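Local coordinates for cycloserine biosynthesis protein DcsG (Streptomyces lavendulae, PDB 6JIL) that closes O-ureido-D-serine into the antibiotic D-cycloserine at the expense of ATP, as a magnesium-dependent ligase of the ATP-grasp family, at residues V51-P56 with A64-F69; V86-D91 with A242-D247. One frame throughout, in Å; residues are numbered along the deposited sequence.

Contact 1 of 2, residues V51-P56 with A64-F69; sequences VVFRSP and AEFLAF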
ATOM      1  N   VAL A  51      -1.197  19.263  -0.994  1.00 16.92           N
ATOM      2  CA  VAL A  51      -0.097  18.338  -1.171  1.00 15.64           C
ATOM      3  C   VAL A  51      -0.631  16.930  -1.395  1.00 15.26           C
ATOM      4  O   VAL A  51      -1.628  16.539  -0.795  1.00 14.55           O
ATOM      5  CB  VAL A  51       0.817  18.344   0.081  1.00 14.64           C
ATOM      6  CG1 VAL A  51       1.796  17.199   0.028  1.00 13.11           C
ATOM      7  CG2 VAL A  51       1.569  19.669   0.163  1.00 15.76           C
ATOM      8  N   VAL A  52       0.023  16.190  -2.285  1.00 15.78           N
ATOM      9  CA  VAL A  52      -0.331  14.804  -2.569  1.00 15.86           C
ATOM     10  C   VAL A  52       0.927  13.952  -2.430  1.00 17.31           C
ATOM     11  O   VAL A  52       1.985  14.277  -2.984  1.00 15.83           O
ATOM     12  CB  VAL A  52      -0.896  14.607  -3.996  1.00 16.19           C
ATOM     13  CG1 VAL A  52      -0.959  13.122  -4.329  1.00 11.83           C
ATOM     14  CG2 VAL A  52      -2.285  15.198  -4.089  1.00 16.13           C
ATOM     15  N   PHE A  53       0.810  12.867  -1.675  1.00 16.39           N
ATOM     16  CA  PHE A  53       1.937  11.969  -1.468  1.00 15.69           C
ATOM     17  C   PHE A  53       1.938  10.927  -2.579  1.00 14.69           C
ATOM     18  O   PHE A  53       1.079  10.046  -2.634  1.00 14.13           O
ATOM     19  CB  PHE A  53       1.824  11.309  -0.100  1.00 10.95           C
ATOM     20  CG  PHE A  53       1.724  12.287   1.025  1.00 10.95           C
ATOM     21  CD1 PHE A  53       0.581  12.358   1.806  1.00 11.94           C
ATOM     22  CD2 PHE A  53       2.782  13.129   1.321  1.00 10.81           C
ATOM     23  CE1 PHE A  53       0.499  13.257   2.870  1.00  9.42           C
ATOM     24  CE2 PHE A  53       2.703  14.024   2.379  1.00 11.79           C
ATOM     25  CZ  PHE A  53       1.554  14.082   3.155  1.00  9.38           C
ATOM     26  N   ARG A  54       2.911  11.044  -3.470  1.00 13.54           N
ATOM     27  CA  ARG A  54       3.002  10.142  -4.596  1.00 15.28           C
ATOM     28  C   ARG A  54       3.988   9.005  -4.412  1.00 16.33           C
ATOM     29  O   ARG A  54       3.593   7.839  -4.410  1.00 16.58           O
ATOM     30  CB  ARG A  54       3.347  10.934  -5.861  1.00 14.97           C
ATOM     31  CG  ARG A  54       2.204  11.815  -6.353  1.00 14.26           C
ATOM     32  CD  ARG A  54       0.980  10.958  -6.587  1.00 14.35           C
ATOM     33  NE  ARG A  54       1.381   9.773  -7.329  1.00 17.56           N
ATOM     34  CZ  ARG A  54       0.974   8.539  -7.059  1.00 17.41           C
ATOM     35  NH1 ARG A  54       0.126   8.314  -6.063  1.00 13.41           N
ATOM     36  NH2 ARG A  54       1.466   7.521  -7.758  1.00 17.59           N
ATOM     37  N   SER A  55       5.263   9.337  -4.237  1.00 15.24           N
ATOM     38  CA  SER A  55       6.275   8.304  -4.101  1.00 14.17           C
ATOM     39  C   SER A  55       7.427   8.565  -3.131  1.00 13.84           C
ATOM     40  O   SER A  55       8.590   8.412  -3.501  1.00 16.01           O
ATOM     41  CB  SER A  55       6.848   7.993  -5.479  1.00 13.90           C
ATOM     42  OG  SER A  55       7.309   9.182  -6.096  1.00 15.42           O
ATOM     43  N   PRO A  56       7.122   8.955  -1.881  1.00 11.27           N
ATOM     44  CA  PRO A  56       8.171   9.209  -0.894  1.00 10.25           C
ATOM     45  C   PRO A  56       8.423   7.822  -0.311  1.00 11.06           C
ATOM     46  O   PRO A  56       8.372   7.611   0.900  1.00 11.23           O
ATOM     47  CB  PRO A  56       7.468  10.116   0.089  1.00  9.19           C
ATOM     48  CG  PRO A  56       6.117   9.477   0.159  1.00  8.81           C
ATOM     49  CD  PRO A  56       5.790   9.170  -1.285  1.00  9.29           C
ATOM     50  N   ALA A  64       8.788   6.827  11.197  1.00 19.43           N
ATOM     51  CA  ALA A  64       8.537   7.918  12.133  1.00 20.51           C
ATOM     52  C   ALA A  64       8.892   9.274  11.530  1.00 19.99           C
ATOM     53  O   ALA A  64       8.167  10.251  11.728  1.00 18.90           O
ATOM     54  CB  ALA A  64       9.326   7.700  13.429  1.00 19.51           C
ATOM     55  N   GLU A  65      10.005   9.328  10.801  1.00 20.91           N
ATOM     56  CA  GLU A  65      10.460  10.567  10.172  1.00 23.18           C
ATOM     57  C   GLU A  65       9.460  11.097   9.157  1.00 23.33           C
ATOM     58  O   GLU A  65       9.190  12.299   9.119  1.00 23.70           O
ATOM     59  CB  GLU A  65      11.808  10.369   9.466  1.00 24.57           C
ATOM     60  CG  GLU A  65      13.016  10.252  10.383  1.00 29.06           C
ATOM     61  CD  GLU A  65      13.078   8.934  11.135  1.00 31.55           C
ATOM     62  OE1 GLU A  65      14.078   8.708  11.849  1.00 35.09           O
ATOM     63  OE2 GLU A  65      12.138   8.121  11.015  1.00 33.01           O
ATOM     64  N   PHE A  66       8.917  10.201   8.336  1.00 22.06           N
ATOM     65  CA  PHE A  66       7.958  10.592   7.311  1.00 21.78           C
ATOM     66  C   PHE A  66       6.635  11.029   7.931  1.00 21.80           C
ATOM     67  O   PHE A  66       6.019  12.001   7.483  1.00 23.08           O
ATOM     68  CB  PHE A  66       7.704   9.440   6.330  1.00 20.01           C
ATOM     69  CG  PHE A  66       6.730   9.789   5.238  1.00 19.55           C
ATOM     70  CD1 PHE A  66       7.078  10.694   4.242  1.00 19.59           C
ATOM     71  CD2 PHE A  66       5.445   9.266   5.240  1.00 19.33           C
ATOM     72  CE1 PHE A  66       6.159  11.073   3.271  1.00 20.19           C
ATOM     73  CE2 PHE A  66       4.519   9.641   4.270  1.00 17.86           C
ATOM     74  CZ  PHE A  66       4.875  10.544   3.287  1.00 18.50           C
ATOM     75  N   LEU A  67       6.198  10.301   8.953  1.00 19.98           N
ATOM     76  CA  LEU A  67       4.956  10.630   9.637  1.00 18.46           C
ATOM     77  C   LEU A  67       5.080  12.021  10.258  1.00 17.85           C
ATOM     78  O   LEU A  67       4.126  12.798  10.245  1.00 18.45           O
ATOM     79  CB  LEU A  67       4.652   9.590  10.721  1.00 17.97           C
ATOM     80  CG  LEU A  67       3.892   8.331  10.294  1.00 21.08           C
ATOM     81  CD1 LEU A  67       4.588   7.690   9.125  1.00 24.61           C
ATOM     82  CD2 LEU A  67       3.797   7.338  11.457  1.00 20.11           C
ATOM     83  N   ALA A  68       6.259  12.335  10.790  1.00 15.89           N
ATOM     84  CA  ALA A  68       6.501  13.639  11.405  1.00 13.86           C
ATOM     85  C   ALA A  68       6.448  14.721  10.330  1.00 13.56           C
ATOM     86  O   ALA A  68       5.928  15.819  10.549  1.00 10.69           O
ATOM     87  CB  ALA A  68       7.865  13.648  12.101  1.00 11.68           C
ATOM     88  N   PHE A  69       6.992  14.395   9.163  1.00 13.70           N
ATOM     89  CA  PHE A  69       7.008  15.316   8.039  1.00 14.40           C
ATOM     90  C   PHE A  69       5.574  15.642   7.652  1.00 13.92           C
ATOM     91  O   PHE A  69       5.202  16.802   7.543  1.00 14.46           O
ATOM     92  CB  PHE A  69       7.737  14.683   6.851  1.00 14.80           C
ATOM     93  CG  PHE A  69       7.436  15.342   5.535  1.00 12.31           C
ATOM     94  CD1 PHE A  69       8.025  16.550   5.194  1.00 12.80           C
ATOM     95  CD2 PHE A  69       6.546  14.753   4.638  1.00 10.42           C
ATOM     96  CE1 PHE A  69       7.733  17.169   3.967  1.00 12.57           C
ATOM     97  CE2 PHE A  69       6.246  15.362   3.412  1.00  9.45           C
ATOM     98  CZ  PHE A  69       6.841  16.569   3.079  1.00  9.68           C
TER
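The strand carrying F53 and the helix carrying F66 come closest at P56 and F66, whose CA atoms are 8.3 Å apart, and no hydrogen bond joins the two backbones, so side chains alone fill the gap. F53, P56, F66 and F69 do that work, and all four are buried. The central pair is a T-shaped stack: F66 turns its edge to the face of F53, with the centroids 5.6 Å apart and the planes at 74°. The F66 ring arrives far end first, its CZ lying 3.9 Å from CD2 of F53. With CG set anti to the backbone N (chi1 -179°), the F66 ring is carried away from the helix, and its far end touches both F53 and P56. The proline ring comes in closer still, CG of P56 being 3.5 Å from CE1 of F66 and the same from CZ. One turn along the helix, F69 touches the rim of F53 near its plane, CE2 of F69 to CE2 of F53 at 3.9 Å, so F53 meets one phenylalanine with its face and another with its edge. Further rings join the cluster: W38 edge-to-face and W59 inclined with F66, and W45 edge-to-face with F69. Strand 50-55, helix 63-76 and strand 78-79 form a beta-alpha-beta unit, and these rings seat its helix on the four-stranded parallel sheet. Backbone bonds tie V51 to R78 and I80 and V52 to A5 and V7, placing strand 50-55 between 4-8 and 78-79, while helix 19-28 packs against R54 and S55.

Contact 2 of 2, residues V86-D91 with A242-D247; sequences VRWALD and AHLGLD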
ATOM      1  N   VAL A  86      -3.536   9.115   6.593  1.00 14.32           N
ATOM      2  CA  VAL A  86      -2.117   8.821   6.450  1.00 16.27           C
ATOM      3  C   VAL A  86      -1.596   7.822   7.484  1.00 17.68           C
ATOM      4  O   VAL A  86      -0.995   6.812   7.118  1.00 18.92           O
ATOM      5  CB  VAL A  86      -1.268  10.117   6.525  1.00 18.17           C
ATOM      6  CG1 VAL A  86       0.232   9.777   6.528  1.00 15.78           C
ATOM      7  CG2 VAL A  86      -1.605  11.020   5.340  1.00 16.18           C
ATOM      8  N   ARG A  87      -1.822   8.093   8.767  1.00 17.76           N
ATOM      9  CA  ARG A  87      -1.344   7.193   9.816  1.00 20.18           C
ATOM     10  C   ARG A  87      -1.926   5.793   9.664  1.00 19.11           C
ATOM     11  O   ARG A  87      -1.239   4.791   9.873  1.00 19.67           O
ATOM     12  CB  ARG A  87      -1.718   7.716  11.210  1.00 21.89           C
ATOM     13  CG  ARG A  87      -1.242   9.118  11.530  1.00 25.46           C
ATOM     14  CD  ARG A  87      -1.488   9.466  12.997  1.00 27.17           C
ATOM     15  NE  ARG A  87      -1.717  10.900  13.172  1.00 32.94           N
ATOM     16  CZ  ARG A  87      -2.910  11.492  13.087  1.00 34.72           C
ATOM     17  NH1 ARG A  87      -3.999  10.774  12.835  1.00 35.22           N
ATOM     18  NH2 ARG A  87      -3.014  12.809  13.232  1.00 35.99           N
ATOM     19  N   TRP A  88      -3.204   5.743   9.306  1.00 18.11           N
ATOM     20  CA  TRP A  88      -3.927   4.487   9.147  1.00 17.45           C
ATOM     21  C   TRP A  88      -3.484   3.697   7.908  1.00 17.94           C
ATOM     22  O   TRP A  88      -3.340   2.472   7.963  1.00 16.10           O
ATOM     23  CB  TRP A  88      -5.429   4.779   9.062  1.00 16.58           C
ATOM     24  CG  TRP A  88      -6.312   3.568   9.173  1.00 16.43           C
ATOM     25  CD1 TRP A  88      -6.582   2.854  10.302  1.00 15.21           C
ATOM     26  CD2 TRP A  88      -7.019   2.918   8.112  1.00 14.43           C
ATOM     27  NE1 TRP A  88      -7.409   1.802  10.012  1.00 12.76           N
ATOM     28  CE2 TRP A  88      -7.694   1.815   8.675  1.00 14.30           C
ATOM     29  CE3 TRP A  88      -7.148   3.160   6.740  1.00 13.78           C
ATOM     30  CZ2 TRP A  88      -8.488   0.950   7.915  1.00 13.66           C
ATOM     31  CZ3 TRP A  88      -7.937   2.297   5.980  1.00 16.42           C
ATOM     32  CH2 TRP A  88      -8.597   1.203   6.576  1.00 13.90           C
ATOM     33  N   ALA A  89      -3.254   4.410   6.805  1.00 17.04           N
ATOM     34  CA  ALA A  89      -2.872   3.790   5.544  1.00 17.92           C
ATOM     35  C   ALA A  89      -1.442   3.294   5.499  1.00 18.84           C
ATOM     36  O   ALA A  89      -1.124   2.417   4.707  1.00 20.16           O
ATOM     37  CB  ALA A  89      -3.116   4.764   4.385  1.00 20.45           C
ATOM     38  N   LEU A  90      -0.577   3.849   6.338  1.00 20.38           N
ATOM     39  CA  LEU A  90       0.824   3.433   6.356  1.00 21.38           C
ATOM     40  C   LEU A  90       1.135   2.333   7.358  1.00 21.23           C
ATOM     41  O   LEU A  90       2.286   2.162   7.759  1.00 22.35           O
ATOM     42  CB  LEU A  90       1.736   4.630   6.628  1.00 21.16           C
ATOM     43  CG  LEU A  90       2.054   5.497   5.412  1.00 21.65           C
ATOM     44  CD1 LEU A  90       0.774   6.011   4.823  1.00 21.69           C
ATOM     45  CD2 LEU A  90       2.967   6.647   5.811  1.00 20.68           C
ATOM     46  N   ASP A  91       0.113   1.586   7.761  1.00 22.07           N
ATOM     47  CA  ASP A  91       0.291   0.489   8.713  1.00 23.57           C
ATOM     48  C   ASP A  91      -0.684  -0.629   8.370  1.00 21.20           C
ATOM     49  O   ASP A  91      -1.894  -0.475   8.524  1.00 23.06           O
ATOM     50  CB  ASP A  91       0.060   0.982  10.142  1.00 25.50           C
ATOM     51  CG  ASP A  91       0.279  -0.106  11.185  1.00 29.08           C
ATOM     52  OD1 ASP A  91       0.498   0.247  12.365  1.00 34.60           O
ATOM     53  OD2 ASP A  91       0.220  -1.307  10.842  1.00 27.91           O
ATOM     54  N   ALA A 242     -15.789   4.522   5.665  1.00 22.93           N
ATOM     55  CA  ALA A 242     -16.637   4.424   6.851  1.00 22.89           C
ATOM     56  C   ALA A 242     -15.836   4.441   8.153  1.00 23.42           C
ATOM     57  O   ALA A 242     -16.163   5.166   9.095  1.00 22.58           O
ATOM     58  CB  ALA A 242     -17.476   3.150   6.779  1.00 21.70           C
ATOM     59  N   HIS A 243     -14.782   3.636   8.192  1.00 23.61           N
ATOM     60  CA  HIS A 243     -13.931   3.529   9.365  1.00 22.13           C
ATOM     61  C   HIS A 243     -13.322   4.852   9.809  1.00 22.97           C
ATOM     62  O   HIS A 243     -13.278   5.148  11.001  1.00 24.15           O
ATOM     63  CB  HIS A 243     -12.804   2.540   9.097  1.00 20.35           C
ATOM     64  CG  HIS A 243     -11.877   2.365  10.253  1.00 22.08           C
ATOM     65  ND1 HIS A 243     -12.219   1.642  11.376  1.00 22.93           N
ATOM     66  CD2 HIS A 243     -10.636   2.855  10.481  1.00 22.83           C
ATOM     67  CE1 HIS A 243     -11.227   1.695  12.246  1.00 22.35           C
ATOM     68  NE2 HIS A 243     -10.255   2.425  11.729  1.00 21.83           N
ATOM     69  N   LEU A 244     -12.847   5.640   8.847  1.00 23.15           N
ATOM     70  CA  LEU A 244     -12.206   6.918   9.135  1.00 23.10           C
ATOM     71  C   LEU A 244     -13.163   8.099   9.137  1.00 24.78           C
ATOM     72  O   LEU A 244     -12.763   9.225   9.444  1.00 24.40           O
ATOM     73  CB  LEU A 244     -11.085   7.171   8.123  1.00 22.91           C
ATOM     74  CG  LEU A 244      -9.913   6.186   8.174  1.00 21.36           C
ATOM     75  CD1 LEU A 244      -9.037   6.347   6.950  1.00 19.66           C
ATOM     76  CD2 LEU A 244      -9.119   6.421   9.441  1.00 20.24           C
ATOM     77  N   GLY A 245     -14.423   7.841   8.794  1.00 24.74           N
ATOM     78  CA  GLY A 245     -15.414   8.902   8.764  1.00 25.68           C
ATOM     79  C   GLY A 245     -15.180   9.905   7.650  1.00 26.72           C
ATOM     80  O   GLY A 245     -15.545  11.071   7.767  1.00 28.10           O
ATOM     81  N   LEU A 246     -14.571   9.452   6.561  1.00 26.95           N
ATOM     82  CA  LEU A 246     -14.288  10.325   5.433  1.00 27.02           C
ATOM     83  C   LEU A 246     -15.561  10.863   4.782  1.00 28.58           C
ATOM     84  O   LEU A 246     -16.520  10.125   4.550  1.00 28.00           O
ATOM     85  CB  LEU A 246     -13.426   9.579   4.411  1.00 24.08           C
ATOM     86  CG  LEU A 246     -11.914   9.837   4.469  1.00 24.18           C
ATOM     87  CD1 LEU A 246     -11.412   9.844   5.896  1.00 20.90           C
ATOM     88  CD2 LEU A 246     -11.206   8.777   3.651  1.00 23.72           C
ATOM     89  N   ASP A 247     -15.553  12.163   4.498  1.00 30.17           N
ATOM     90  CA  ASP A 247     -16.689  12.845   3.886  1.00 31.73           C
ATOM     91  C   ASP A 247     -16.730  12.600   2.389  1.00 30.74           C
ATOM     92  O   ASP A 247     -17.793  12.630   1.769  1.00 32.42           O
ATOM     93  CB  ASP A 247     -16.598  14.361   4.126  1.00 36.46           C
ATOM     94  CG  ASP A 247     -16.593  14.730   5.604  1.00 41.50           C
ATOM     95  OD1 ASP A 247     -17.496  14.268   6.339  1.00 42.24           O
ATOM     96  OD2 ASP A 247     -15.690  15.493   6.026  1.00 43.15           O
TER
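Two helix ends meet here, that of helix 83-89, just ahead of the ATP-binding K92, and that of helix 227-244, within the ATP-grasp region; W88 bridges them. H243 and L244 both come over the same face of its indole. L244 lays its two methyl branches along the indole, CD1 at 3.7 Å from CE3 of W88 and CD2 at 4.0 Å from CG. The H243 imidazole lies across the pyrrole part, the two five-membered rings 4.7 Å apart between centroids and inclined at 30°, slid so far that they barely overlap. Its chi1 of -180° carries the imidazole off the helix to the indole, which it meets with its CD2–NE2 side: CD2 of H243 stands 3.3 Å above the W88 plane, toward the rim, and 3.4 Å from NE1 of W88. H243 NE2 is equally near that nitrogen, but the angle is too poor for a hydrogen bond; the indole N-H goes instead to OD1 of D97, which helps fix the ring's rotation. Just beyond, G245 takes a positive phi (69°) and bonds back into the last turn, a Schellman motif, a common C-terminal cap of alpha-helices.

In the fold
Contact 1 comes first in the chain and closes before contact 2 opens; their centres lie 15 Å apart. They touch through 86-91, by V86 on helix 83-89 and L90 just after it. CD2 of L90 packs at 3.7 Å on CD2 of F66. CD1 of L67 is 3.8 Å from CD2 of L90, and CG2 of V86 lies 3.9 Å from CE1 of F53. Segment 86-91 thus packs against contact 1 while its W88 reaches 242-247. Both contacts lie near the metal site without belonging to it: the side chain of P56 is about 9 Å, and that of W88 about 10 Å, from the side chain of the magnesium ligand E271. A bound magnesium ion is about 12 Å from the P56 side chain and about 13 Å from that of W88.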